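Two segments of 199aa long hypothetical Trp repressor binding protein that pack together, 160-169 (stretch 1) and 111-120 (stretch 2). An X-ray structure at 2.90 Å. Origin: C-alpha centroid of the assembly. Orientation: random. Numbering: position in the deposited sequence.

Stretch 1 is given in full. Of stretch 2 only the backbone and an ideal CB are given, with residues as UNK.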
# COMPACT_ATOMS: atom_id res chain seq x y z
N PRO A 160 14.95 -2.32 4.04
CA PRO A 160 15.00 -1.16 3.14
C PRO A 160 13.95 -0.09 3.43
O PRO A 160 14.18 1.09 3.18
CB PRO A 160 14.78 -1.77 1.75
CG PRO A 160 14.09 -3.06 2.00
CD PRO A 160 14.59 -3.56 3.32
N TYR A 161 12.81 -0.52 3.97
CA TYR A 161 11.70 0.38 4.28
C TYR A 161 11.99 1.24 5.50
O TYR A 161 11.57 2.40 5.56
CB TYR A 161 10.41 -0.43 4.47
CG TYR A 161 9.97 -1.16 3.22
CD1 TYR A 161 10.41 -2.47 2.97
CD2 TYR A 161 9.13 -0.56 2.29
CE1 TYR A 161 10.01 -3.14 1.82
CE2 TYR A 161 8.73 -1.22 1.14
CZ TYR A 161 9.17 -2.52 0.91
OH TYR A 161 8.77 -3.19 -0.23
N GLY A 162 12.71 0.68 6.47
CA GLY A 162 13.11 1.40 7.68
C GLY A 162 13.69 0.51 8.75
O GLY A 162 13.69 -0.72 8.62
N ALA A 163 14.18 1.13 9.82
CA ALA A 163 14.71 0.40 10.97
C ALA A 163 13.58 -0.26 11.77
O ALA A 163 12.54 0.36 12.01
CB ALA A 163 15.51 1.33 11.87
N THR A 164 13.78 -1.51 12.16
CA THR A 164 12.79 -2.24 12.94
C THR A 164 13.43 -3.05 14.06
O THR A 164 14.65 -3.18 14.12
CB THR A 164 11.94 -3.21 12.06
OG1 THR A 164 12.78 -4.23 11.52
CG2 THR A 164 11.24 -2.46 10.92
N HIS A 165 12.59 -3.57 14.95
CA HIS A 165 13.00 -4.54 15.95
C HIS A 165 12.11 -5.78 15.85
O HIS A 165 10.90 -5.67 15.67
CB HIS A 165 12.93 -3.95 17.36
CG HIS A 165 13.13 -4.96 18.45
ND1 HIS A 165 14.36 -5.50 18.75
CD2 HIS A 165 12.24 -5.54 19.29
CE1 HIS A 165 14.22 -6.36 19.74
NE2 HIS A 165 12.95 -6.40 20.09
N LEU A 166 12.73 -6.95 15.98
CA LEU A 166 12.01 -8.22 15.95
C LEU A 166 11.85 -8.80 17.35
O LEU A 166 12.81 -8.86 18.12
CB LEU A 166 12.72 -9.23 15.03
CG LEU A 166 12.20 -10.68 15.00
CD1 LEU A 166 10.80 -10.75 14.43
CD2 LEU A 166 13.14 -11.59 14.23
N GLY A 167 10.63 -9.21 17.67
CA GLY A 167 10.32 -9.81 18.97
C GLY A 167 9.64 -8.86 19.93
O GLY A 167 9.55 -7.65 19.68
N SER A 168 9.16 -9.41 21.05
CA SER A 168 8.51 -8.63 22.11
C SER A 168 9.50 -8.14 23.17
O SER A 168 9.11 -7.48 24.14
CB SER A 168 7.36 -9.42 22.74
OG SER A 168 7.79 -10.71 23.16
N LYS A 169 10.78 -8.46 22.98
CA LYS A 169 11.86 -7.97 23.84
C LYS A 169 12.01 -6.46 23.73
O LYS A 169 11.52 -5.85 22.78
CB LYS A 169 13.19 -8.65 23.48
CG LYS A 169 13.23 -10.16 23.73
CD LYS A 169 14.42 -10.81 23.02
CE LYS A 169 14.31 -12.34 23.03
NZ LYS A 169 13.17 -12.84 22.20
N UNK A 111 11.43 10.09 7.42
CA UNK A 111 11.79 8.67 7.43
C UNK A 111 10.95 7.92 8.47
O UNK A 111 10.55 8.50 9.49
CB UNK A 111 13.28 8.49 7.72
N UNK A 112 10.68 6.65 8.21
CA UNK A 112 9.79 5.86 9.06
C UNK A 112 10.47 4.64 9.67
O UNK A 112 11.31 4.00 9.04
CB UNK A 112 8.57 5.41 8.25
N UNK A 113 10.07 4.32 10.90
CA UNK A 113 10.54 3.14 11.60
C UNK A 113 9.42 2.48 12.41
O UNK A 113 8.47 3.14 12.83
CB UNK A 113 11.71 3.51 12.52
N UNK A 114 9.54 1.17 12.61
CA UNK A 114 8.48 0.40 13.25
C UNK A 114 9.04 -0.81 14.01
O UNK A 114 10.25 -0.99 14.11
CB UNK A 114 7.46 -0.06 12.20
N UNK A 115 8.14 -1.62 14.56
CA UNK A 115 8.50 -2.78 15.36
C UNK A 115 7.36 -3.79 15.30
O UNK A 115 6.19 -3.41 15.33
CB UNK A 115 8.80 -2.38 16.81
N UNK A 116 7.71 -5.07 15.21
CA UNK A 116 6.73 -6.15 15.22
C UNK A 116 7.26 -7.37 15.98
O UNK A 116 8.46 -7.64 15.97
CB UNK A 116 6.36 -6.54 13.79
N UNK A 117 6.35 -8.09 16.62
CA UNK A 117 6.71 -9.28 17.40
C UNK A 117 7.06 -10.49 16.52
O UNK A 117 8.03 -11.19 16.81
CB UNK A 117 5.56 -9.65 18.34
N UNK A 118 6.28 -10.71 15.47
CA UNK A 118 6.51 -11.82 14.54
C UNK A 118 7.37 -11.40 13.34
O UNK A 118 7.41 -10.22 12.98
CB UNK A 118 5.17 -12.37 14.05
N UNK A 119 8.04 -12.38 12.72
CA UNK A 119 9.03 -12.13 11.66
C UNK A 119 8.50 -11.35 10.44
O UNK A 119 9.21 -10.52 9.87
CB UNK A 119 9.59 -13.47 11.18
N UNK A 120 7.25 -11.61 10.05
CA UNK A 120 6.62 -10.85 8.97
C UNK A 120 5.24 -10.34 9.39
O UNK A 120 4.26 -10.46 8.64
CB UNK A 120 6.50 -11.71 7.71

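Position 111 lies in extended backbone with its CB sideways and more than 5.5 Å from every atom of stretch 1. Nothing here selects a side chain, although beta-branched residues favour such angles. It is Thr111, whose OG1 is hydrogen-bonded elsewhere in the structure.

Position 112 is defined by its backbone. Its carbonyl oxygen points at a glycine, and the CA of Gly162 approaches O of position 112 to 3.4 Å in a CA-H...O contact. An ideal CB on Gly162 would sit 2.1 Å from that oxygen, a clash, so the bare glycine lets the stretches come this close. The CB of position 112 points sideways, 5.0 Å from the O of Tyr161, and many side chains could leave from there. The residue is Phe112, with chi1 m, and its ring leads away from stretch 1. A water bridges the stretches, accepting from Phe112 N (2.8 Å) and donating to Tyr161 O (2.8 Å).

At 113 the CB is tight against stretch 1, 3.3 Å from the O of Ala163. The CB is closely packed against that oxygen, so a small side chain, or a larger one whose end leads away, would fit easily. It is Phe113: with chi1 p its ring leads away, leaving its CB 4.4 Å from the CB of Ala163 in a small apolar contact.

Position 114 offers its amide to the carbonyl of Ala163, and N of 114 donates to Ala163 O at 3.2 Å. Its own O receives a CA-H...O contact from the CA of Thr164 at 3.1 Å. The ideal CB lies 4.7 Å from the CG2 of Thr164, so a small or branched side chain with a methyl to offer, such as valine, isoleucine or threonine, would suit. It is Thr114; its CG2 meets the CG2 of Thr164 at 3.6 Å, while OG1 is hydrogen-bonded elsewhere in the structure.

Position 115 points sideways beside His165, the ideal CB of 115 lying 4.1 Å from His165 O. A side chain with a methylene at CG could touch the edge of the imidazole, as glutamate, glutamine or lysine would. It is Glu115: its CG is 3.9 Å from the CB of His165 and lies at the ring edge, near its plane, while the carboxylate continues past it. The carboxylate gains no hydrogen bond from Gly167, since OE2 and Gly167 O, 3.1 Å apart, are both acceptors.

Position 116 forms the single beta bridge, with Leu166. Its N donates to His165 O at 3.3 Å, and its O accepts from Gly167 N at 3.2 Å. The CB points away, so stretch 1 sets little limit on size; Ala116 adds no further reach.

At 117 the CB lies sideways, 4.5 Å from the C of Gly167, where a small or polar residue is easily accommodated. Ser117 fits, and its O takes a CA-H...O contact from Gly167 CA at 3.4 Å.

Position 118 points away, leaving the choice open; Thr118 satisfies its OG1 elsewhere in the structure.

The CB of 119 is 4.4 Å from Leu166 CD1, inviting an aliphatic residue. Val119 answers, its CB 4.3 Å from that methyl, CD1 of Leu166.

At 120 the CB points away and stretch 1 sets no preference; the residue is His120, whose NE2 is hydrogen-bonded elsewhere in the structure.

Stretch 2, residues 111-120: TFFTEASTVH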
# COMPACT_ATOMS: atom_id res chain seq x y z
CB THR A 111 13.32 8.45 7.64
OG1 THR A 111 13.64 7.07 7.43
CG2 THR A 111 13.77 8.88 9.03
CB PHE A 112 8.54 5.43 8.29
CG PHE A 112 7.77 6.57 7.71
CD1 PHE A 112 7.88 6.88 6.35
CD2 PHE A 112 6.92 7.33 8.50
CE1 PHE A 112 7.16 7.93 5.80
CE2 PHE A 112 6.19 8.39 7.96
CZ PHE A 112 6.31 8.69 6.61
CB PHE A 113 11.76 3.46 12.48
CG PHE A 113 11.49 4.46 13.58
CD1 PHE A 113 11.46 5.82 13.32
CD2 PHE A 113 11.31 4.02 14.90
CE1 PHE A 113 11.23 6.74 14.34
CE2 PHE A 113 11.08 4.93 15.92
CZ PHE A 113 11.04 6.30 15.65
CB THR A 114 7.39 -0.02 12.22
OG1 THR A 114 6.24 -0.54 12.91
CG2 THR A 114 7.90 -1.06 11.23
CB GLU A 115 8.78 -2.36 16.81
CG GLU A 115 9.09 -3.49 17.80
CD GLU A 115 7.85 -4.05 18.50
OE1 GLU A 115 6.95 -3.25 18.85
OE2 GLU A 115 7.77 -5.28 18.69
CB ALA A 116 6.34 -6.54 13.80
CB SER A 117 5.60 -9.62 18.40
OG SER A 117 4.34 -9.71 17.76
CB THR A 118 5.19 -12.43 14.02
OG1 THR A 118 4.41 -11.42 13.38
CG2 THR A 118 4.39 -13.04 15.16
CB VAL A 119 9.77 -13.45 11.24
CG1 VAL A 119 8.84 -14.42 10.53
CG2 VAL A 119 11.01 -13.16 10.40
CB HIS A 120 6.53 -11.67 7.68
CG HIS A 120 7.79 -12.39 7.32
ND1 HIS A 120 8.98 -11.73 7.07
CD2 HIS A 120 8.06 -13.71 7.18
CE1 HIS A 120 9.92 -12.62 6.79
NE2 HIS A 120 9.39 -13.82 6.85
O HOH W 1 11.01 5.14 5.88
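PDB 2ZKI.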